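Local coordinates for Tp0751 (PDB 5JK2), which mediates adhesion to extracellular matrix components and interactions with host cells, as a lipocalin-fold outer membrane protein of the syphilis spirochaete, at residues L50-Q56 with H67-F72; A126-A132 with W147-R153. The protein carries 1 engineered substitution. One frame throughout, in Å; residues are numbered along the deposited sequence.

In the fold
Both contacts are pairings of neighbouring strands in one eight-stranded antiparallel barrel, the non-canonical lipocalin fold of Tp0751, and their centres lie about 8 Å apart. Contact 1 joins the first two strands, 52-56 and 69-73, and is complete before contact 2 begins along the chain; contact 2 joins the last two, 127-135 and 149-153. Strands 52-56 and 149-153 are themselves neighbours, so the two contacts flank the seam where the barrel closes. Across that seam Gln-56 NE2 meets Tyr-151 OH at 2.8 Å and Ala-51 O meets Arg-153 NH1 at 2.9 Å, both probable hydrogen bonds, while Trp-54 packs against Arg-153. First and last strands thus complete the barrel wall.

Contact 1: L50-Q56 with H67-F72; sequences LAGLWIQ and HPLLFF
The Phe-72 ring takes Leu-50 CB over one face, 4.3 Å from the ring centroid, and turns its edge to the face of the Trp-54 pyrrole ring in an offset edge-to-face pair with planes at 88°. The indole has Leu-50 O and Leu-70 O at its own edge, in plane. On the other side of the sheet, the Phe-71 ring lies with one face over Gly-52, whose CA makes a CH-pi contact. This is the antiparallel pairing of the first two strands of the lipocalin-type barrel: Trp-54, Leu-70 and Phe-72 lie on the buried side, where Tyr-151 of the last strand touches both Trp-54 and Leu-70, and Leu-53, Ile-55, Leu-69 and Phe-71 are on the more exposed one.

With CG anti to its carbonyl carbon (chi1 -65°), the Trp-54 indole swings back along its own strand, and NE1 donates to Leu-50 O at 2.8 Å, fixing the ring's rotation. Trp-54 and Leu-70 exchange two backbone bonds, with Leu-70 N 2.9 Å from Trp-54 O, and Phe-72 N adds another to Gly-52 O. On the partly exposed side Ile-55 and Leu-69 lie side by side, pointing the same way, with Ile-55 CG1 3.7 Å from Leu-69 CD2. Near the strand end, Gln-56 N donates to Pro-68 O at 3.1 Å. The extended Gln-56 side chain crosses the proline ring, its NE2, hydrogen-bonded to Tyr-151 OH, resting 3.5 Å from Pro-68 CG.

Contact 2: A126-A132 with W147-R153; sequences AVIHVRA and WDGQYTR. Engineered in segment 126-132: Ala-126 (natural residue Glu).
Strands 127-130 and 149-153 run antiparallel, their axes 4.6 Å apart at closest and 148° between directions, with Ile-128 facing Tyr-151 and Val-130 facing Gly-149 as hydrogen-bonded pairs, the bond from Val-130 N to Gly-149 O (2.9 Å) being nearly straight. Ile-128, Val-130 and Tyr-151 share the buried side. Val-130 CG2 sits 3.4 Å from Tyr-151 CD1, and Ile-128 CG1, placed between its backbone N and carbonyl carbon (chi1 61°), packs on Tyr-151 CB. The phenol OH donates to Trp-147 O at 2.6 Å, within its own segment, and has a second partner across the barrel seam.

This is the pairing of the last two strands of the calycin-type barrel; the far edge of 149-153 continues onto 52-56, where Thr-152 bonds Ile-55 through the backbone, and Ile-128 and Tyr-151 both touch Trp-54. On the opposite face of the sheet, the His-129 ring lies flat over the Gly-149 backbone, with Gly-149 O over the ring centre and Gly-149 CA making a CH-pi contact. The extended Gln-150 side chain crosses Val-127 at a slant, its NE2 3.3 Å from CG1 of that valine.

Beyond the strand pairs, Asp-148 holds the neighbouring backbone: OD1 accepts from Ala-132 N at 2.7 Å on its syn side, while OD2 forms a salt bridge with Arg-131 NH1, long at 3.3 Å and weak as a hydrogen bond, the guanidinium and carboxylate planes standing 46° apart.

Contact 1: L50-Q56 with H67-F72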
loop_
_atom_site.group_PDB
_atom_site.type_symbol
_atom_site.label_atom_id
_atom_site.label_comp_id
_atom_site.label_asym_id
_atom_site.label_seq_id
_atom_site.Cartn_x
_atom_site.Cartn_y
_atom_site.Cartn_z
ATOM N N LEU A 50 4.477 4.876 -3.014
ATOM C CA LEU A 50 3.949 4.117 -1.884
ATOM C C LEU A 50 4.977 3.943 -0.776
ATOM O O LEU A 50 4.616 3.833 0.397
ATOM C CB LEU A 50 3.459 2.742 -2.341
ATOM C CG LEU A 50 2.194 2.752 -3.199
ATOM C CD1 LEU A 50 1.918 1.370 -3.745
ATOM C CD2 LEU A 50 1.008 3.254 -2.392
ATOM N N ALA A 51 6.251 3.906 -1.156
ATOM C CA ALA A 51 7.338 3.718 -0.203
ATOM C C ALA A 51 7.238 4.705 0.957
ATOM O O ALA A 51 7.495 5.898 0.794
ATOM C CB ALA A 51 8.675 3.862 -0.901
ATOM N N GLY A 52 6.849 4.196 2.124
ATOM C CA GLY A 52 6.745 5.009 3.322
ATOM C C GLY A 52 5.581 4.606 4.205
ATOM O O GLY A 52 4.944 3.583 3.979
ATOM N N LEU A 53 5.308 5.428 5.211
ATOM C CA LEU A 53 4.262 5.155 6.186
ATOM C C LEU A 53 2.924 5.729 5.747
ATOM O O LEU A 53 2.859 6.858 5.266
ATOM C CB LEU A 53 4.646 5.739 7.544
ATOM C CG LEU A 53 3.623 5.596 8.670
ATOM C CD1 LEU A 53 3.392 4.136 8.993
ATOM C CD2 LEU A 53 4.096 6.359 9.896
ATOM N N TRP A 54 1.861 4.953 5.940
ATOM C CA TRP A 54 0.510 5.383 5.600
ATOM C C TRP A 54 -0.438 5.129 6.767
ATOM O O TRP A 54 -0.444 4.042 7.344
ATOM C CB TRP A 54 0.019 4.659 4.350
ATOM C CG TRP A 54 0.798 5.009 3.121
ATOM C CD1 TRP A 54 2.005 4.501 2.743
ATOM C CD2 TRP A 54 0.419 5.943 2.103
ATOM N NE1 TRP A 54 2.404 5.062 1.555
ATOM C CE2 TRP A 54 1.448 5.949 1.140
ATOM C CE3 TRP A 54 -0.689 6.773 1.912
ATOM C CZ2 TRP A 54 1.399 6.756 0.005
ATOM C CZ3 TRP A 54 -0.735 7.572 0.784
ATOM C CH2 TRP A 54 0.301 7.556 -0.156
ATOM N N ILE A 55 -1.230 6.142 7.111
ATOM C CA ILE A 55 -2.160 6.060 8.233
ATOM C C ILE A 55 -3.598 6.131 7.734
ATOM O O ILE A 55 -3.931 6.970 6.899
ATOM C CB ILE A 55 -1.921 7.189 9.254
ATOM C CG1 ILE A 55 -0.484 7.146 9.772
ATOM C CG2 ILE A 55 -2.881 7.064 10.424
ATOM C CD1 ILE A 55 0.500 7.873 8.911
ATOM N N GLN A 56 -4.452 5.262 8.264
ATOM C CA GLN A 56 -5.826 5.161 7.787
ATOM C C GLN A 56 -6.676 6.346 8.242
ATOM O O GLN A 56 -6.467 6.892 9.323
ATOM C CB GLN A 56 -6.469 3.859 8.265
ATOM C CG GLN A 56 -7.847 3.626 7.685
ATOM C CD GLN A 56 -8.401 2.259 8.009
ATOM O OE1 GLN A 56 -9.421 2.130 8.684
ATOM N NE2 GLN A 56 -7.724 1.223 7.527
ATOM N N HIS A 67 -5.772 3.868 14.572
ATOM C CA HIS A 67 -5.630 3.875 13.120
ATOM C C HIS A 67 -4.776 2.696 12.649
ATOM O O HIS A 67 -3.650 2.527 13.118
ATOM C CB HIS A 67 -5.003 5.196 12.644
ATOM C CG HIS A 67 -5.677 6.424 13.184
ATOM N ND1 HIS A 67 -5.086 7.243 14.121
ATOM C CD2 HIS A 67 -6.885 6.969 12.914
ATOM C CE1 HIS A 67 -5.903 8.244 14.408
ATOM N NE2 HIS A 67 -7.002 8.099 13.687
ATOM N N PRO A 68 -5.317 1.864 11.737
ATOM C CA PRO A 68 -4.483 0.867 11.055
ATOM C C PRO A 68 -3.380 1.532 10.236
ATOM O O PRO A 68 -3.615 2.584 9.641
ATOM C CB PRO A 68 -5.481 0.128 10.154
ATOM C CG PRO A 68 -6.795 0.321 10.805
ATOM C CD PRO A 68 -6.746 1.683 11.422
ATOM N N LEU A 69 -2.195 0.928 10.217
ATOM C CA LEU A 69 -1.042 1.511 9.534
ATOM C C LEU A 69 -0.485 0.591 8.464
ATOM O O LEU A 69 -0.379 -0.617 8.666
ATOM C CB LEU A 69 0.076 1.824 10.526
ATOM C CG LEU A 69 -0.308 2.520 11.827
ATOM C CD1 LEU A 69 0.911 2.652 12.729
ATOM C CD2 LEU A 69 -0.933 3.875 11.540
ATOM N N LEU A 70 -0.115 1.182 7.332
ATOM C CA LEU A 70 0.594 0.467 6.280
ATOM C C LEU A 70 1.936 1.128 6.019
ATOM O O LEU A 70 2.007 2.336 5.792
ATOM C CB LEU A 70 -0.219 0.433 4.986
ATOM C CG LEU A 70 -1.517 -0.374 4.977
ATOM C CD1 LEU A 70 -2.227 -0.192 3.647
ATOM C CD2 LEU A 70 -1.250 -1.847 5.243
ATOM N N PHE A 71 2.997 0.332 6.065
ATOM C CA PHE A 71 4.311 0.788 5.642
ATOM C C PHE A 71 4.787 -0.096 4.499
ATOM O O PHE A 71 4.938 -1.307 4.657
ATOM C CB PHE A 71 5.315 0.764 6.799
ATOM C CG PHE A 71 6.612 1.456 6.484
ATOM C CD1 PHE A 71 7.559 0.844 5.683
ATOM C CD2 PHE A 71 6.877 2.722 6.976
ATOM C CE1 PHE A 71 8.746 1.477 5.386
ATOM C CE2 PHE A 71 8.068 3.359 6.679
ATOM C CZ PHE A 71 9.001 2.733 5.884
ATOM N N PHE A 72 5.005 0.518 3.342
ATOM C CA PHE A 72 5.505 -0.191 2.172
ATOM C C PHE A 72 7.027 -0.102 2.136
ATOM O O PHE A 72 7.587 0.936 1.794
ATOM C CB PHE A 72 4.897 0.389 0.892
ATOM C CG PHE A 72 3.393 0.345 0.860
ATOM C CD1 PHE A 72 2.644 1.279 1.559
ATOM C CD2 PHE A 72 2.728 -0.624 0.129
ATOM C CE1 PHE A 72 1.263 1.242 1.533
ATOM C CE2 PHE A 72 1.347 -0.664 0.099
ATOM C CZ PHE A 72 0.616 0.270 0.803
#

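Contact 2: A126-A132 with W147-R153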
loop_
_atom_site.group_PDB
_atom_site.type_symbol
_atom_site.label_atom_id
_atom_site.label_comp_id
_atom_site.label_asym_id
_atom_site.label_seq_id
_atom_site.Cartn_x
_atom_site.Cartn_y
_atom_site.Cartn_z
ATOM N N ALA A 126 -0.324 11.674 -1.956
ATOM C CA ALA A 126 -0.273 11.318 -0.539
ATOM C C ALA A 126 -1.643 10.894 -0.025
ATOM O O ALA A 126 -1.928 10.996 1.170
ATOM C CB ALA A 126 0.254 12.479 0.276
ATOM N N VAL A 127 -2.484 10.424 -0.940
ATOM C CA VAL A 127 -3.823 9.957 -0.602
ATOM C C VAL A 127 -4.175 8.744 -1.454
ATOM O O VAL A 127 -4.170 8.817 -2.683
ATOM C CB VAL A 127 -4.879 11.060 -0.813
ATOM C CG1 VAL A 127 -6.262 10.554 -0.436
ATOM C CG2 VAL A 127 -4.527 12.304 -0.007
ATOM N N ILE A 128 -4.474 7.631 -0.790
ATOM C CA ILE A 128 -4.832 6.391 -1.470
ATOM C C ILE A 128 -6.120 5.813 -0.896
ATOM O O ILE A 128 -6.673 6.341 0.070
ATOM C CB ILE A 128 -3.710 5.328 -1.350
ATOM C CG1 ILE A 128 -3.462 4.966 0.121
ATOM C CG2 ILE A 128 -2.430 5.833 -1.986
ATOM C CD1 ILE A 128 -2.646 3.707 0.324
ATOM N N HIS A 129 -6.588 4.722 -1.494
ATOM C CA HIS A 129 -7.670 3.937 -0.920
ATOM C C HIS A 129 -7.337 2.461 -1.088
ATOM O O HIS A 129 -7.040 2.006 -2.193
ATOM C CB HIS A 129 -9.013 4.264 -1.575
ATOM C CG HIS A 129 -10.193 3.775 -0.793
ATOM N ND1 HIS A 129 -11.028 4.621 -0.095
ATOM C CD2 HIS A 129 -10.662 2.522 -0.579
ATOM C CE1 HIS A 129 -11.969 3.912 0.505
ATOM N NE2 HIS A 129 -11.768 2.636 0.228
ATOM N N VAL A 130 -7.378 1.722 0.016
ATOM C CA VAL A 130 -6.932 0.335 0.028
ATOM C C VAL A 130 -8.086 -0.645 0.207
ATOM O O VAL A 130 -9.013 -0.402 0.978
ATOM C CB VAL A 130 -5.906 0.087 1.153
ATOM C CG1 VAL A 130 -5.377 -1.343 1.093
ATOM C CG2 VAL A 130 -4.758 1.079 1.055
ATOM N N ARG A 131 -8.005 -1.754 -0.521
ATOM C CA ARG A 131 -8.902 -2.885 -0.348
ATOM C C ARG A 131 -8.025 -4.113 -0.160
ATOM O O ARG A 131 -7.115 -4.359 -0.950
ATOM C CB ARG A 131 -9.844 -3.031 -1.552
ATOM C CG ARG A 131 -10.449 -4.422 -1.777
ATOM C CD ARG A 131 -11.612 -4.722 -0.836
ATOM N NE ARG A 131 -12.235 -6.011 -1.149
ATOM C CZ ARG A 131 -13.346 -6.475 -0.583
ATOM N NH1 ARG A 131 -13.983 -5.763 0.338
ATOM N NH2 ARG A 131 -13.823 -7.658 -0.944
ATOM N N ALA A 132 -8.295 -4.871 0.898
ATOM C CA ALA A 132 -7.489 -6.038 1.230
ATOM C C ALA A 132 -8.343 -7.298 1.233
ATOM O O ALA A 132 -9.517 -7.263 1.597
ATOM C CB ALA A 132 -6.816 -5.849 2.578
ATOM N N TRP A 147 -8.267 -3.456 7.216
ATOM C CA TRP A 147 -7.306 -2.620 6.513
ATOM C C TRP A 147 -7.968 -1.800 5.411
ATOM O O TRP A 147 -7.398 -0.818 4.936
ATOM C CB TRP A 147 -6.192 -3.489 5.924
ATOM C CG TRP A 147 -5.593 -4.431 6.924
ATOM C CD1 TRP A 147 -5.703 -5.788 6.939
ATOM C CD2 TRP A 147 -4.805 -4.080 8.067
ATOM N NE1 TRP A 147 -5.026 -6.306 8.015
ATOM C CE2 TRP A 147 -4.466 -5.277 8.723
ATOM C CE3 TRP A 147 -4.351 -2.869 8.595
ATOM C CZ2 TRP A 147 -3.697 -5.299 9.881
ATOM C CZ3 TRP A 147 -3.584 -2.895 9.743
ATOM C CH2 TRP A 147 -3.266 -4.099 10.373
ATOM N N ASP A 148 -9.168 -2.206 5.004
ATOM C CA ASP A 148 -9.932 -1.460 4.010
ATOM C C ASP A 148 -10.193 -0.040 4.481
ATOM O O ASP A 148 -10.568 0.181 5.631
ATOM C CB ASP A 148 -11.264 -2.151 3.713
ATOM C CG ASP A 148 -11.116 -3.335 2.784
ATOM O OD1 ASP A 148 -9.995 -3.867 2.666
ATOM O OD2 ASP A 148 -12.129 -3.734 2.172
ATOM N N GLY A 149 -9.991 0.921 3.585
ATOM C CA GLY A 149 -10.277 2.310 3.884
ATOM C C GLY A 149 -9.316 3.267 3.213
ATOM O O GLY A 149 -8.454 2.861 2.434
ATOM N N GLN A 150 -9.472 4.549 3.524
ATOM C CA GLN A 150 -8.627 5.587 2.962
ATOM C C GLN A 150 -7.380 5.758 3.822
ATOM O O GLN A 150 -7.454 5.679 5.047
ATOM C CB GLN A 150 -9.396 6.904 2.868
ATOM C CG GLN A 150 -8.685 7.986 2.080
ATOM C CD GLN A 150 -9.333 9.344 2.243
ATOM O OE1 GLN A 150 -10.155 9.553 3.133
ATOM N NE2 GLN A 150 -8.963 10.277 1.379
ATOM N N TYR A 151 -6.241 5.983 3.175
ATOM C CA TYR A 151 -4.989 6.235 3.878
ATOM C C TYR A 151 -4.362 7.538 3.412
ATOM O O TYR A 151 -4.643 8.019 2.315
ATOM C CB TYR A 151 -3.999 5.088 3.664
ATOM C CG TYR A 151 -4.382 3.805 4.351
ATOM C CD1 TYR A 151 -5.339 2.963 3.806
ATOM C CD2 TYR A 151 -3.780 3.430 5.543
ATOM C CE1 TYR A 151 -5.693 1.786 4.432
ATOM C CE2 TYR A 151 -4.126 2.255 6.176
ATOM C CZ TYR A 151 -5.082 1.436 5.618
ATOM O OH TYR A 151 -5.426 0.264 6.253
ATOM N N THR A 152 -3.506 8.100 4.258
ATOM C CA THR A 152 -2.738 9.286 3.911
ATOM C C THR A 152 -1.305 9.093 4.373
ATOM O O THR A 152 -1.065 8.657 5.495
ATOM C CB THR A 152 -3.317 10.556 4.555
ATOM O OG1 THR A 152 -3.386 10.388 5.977
ATOM C CG2 THR A 152 -4.703 10.840 4.017
ATOM N N ARG A 153 -0.352 9.410 3.506
ATOM C CA ARG A 153 1.049 9.238 3.857
ATOM C C ARG A 153 1.457 10.244 4.924
ATOM O O ARG A 153 0.964 11.374 4.946
ATOM C CB ARG A 153 1.943 9.385 2.626
ATOM C CG ARG A 153 3.367 8.879 2.833
ATOM C CD ARG A 153 4.202 9.069 1.586
ATOM N NE ARG A 153 5.509 8.426 1.688
ATOM C CZ ARG A 153 6.577 8.975 2.261
ATOM N NH1 ARG A 153 7.722 8.310 2.297
ATOM N NH2 ARG A 153 6.505 10.186 2.800
#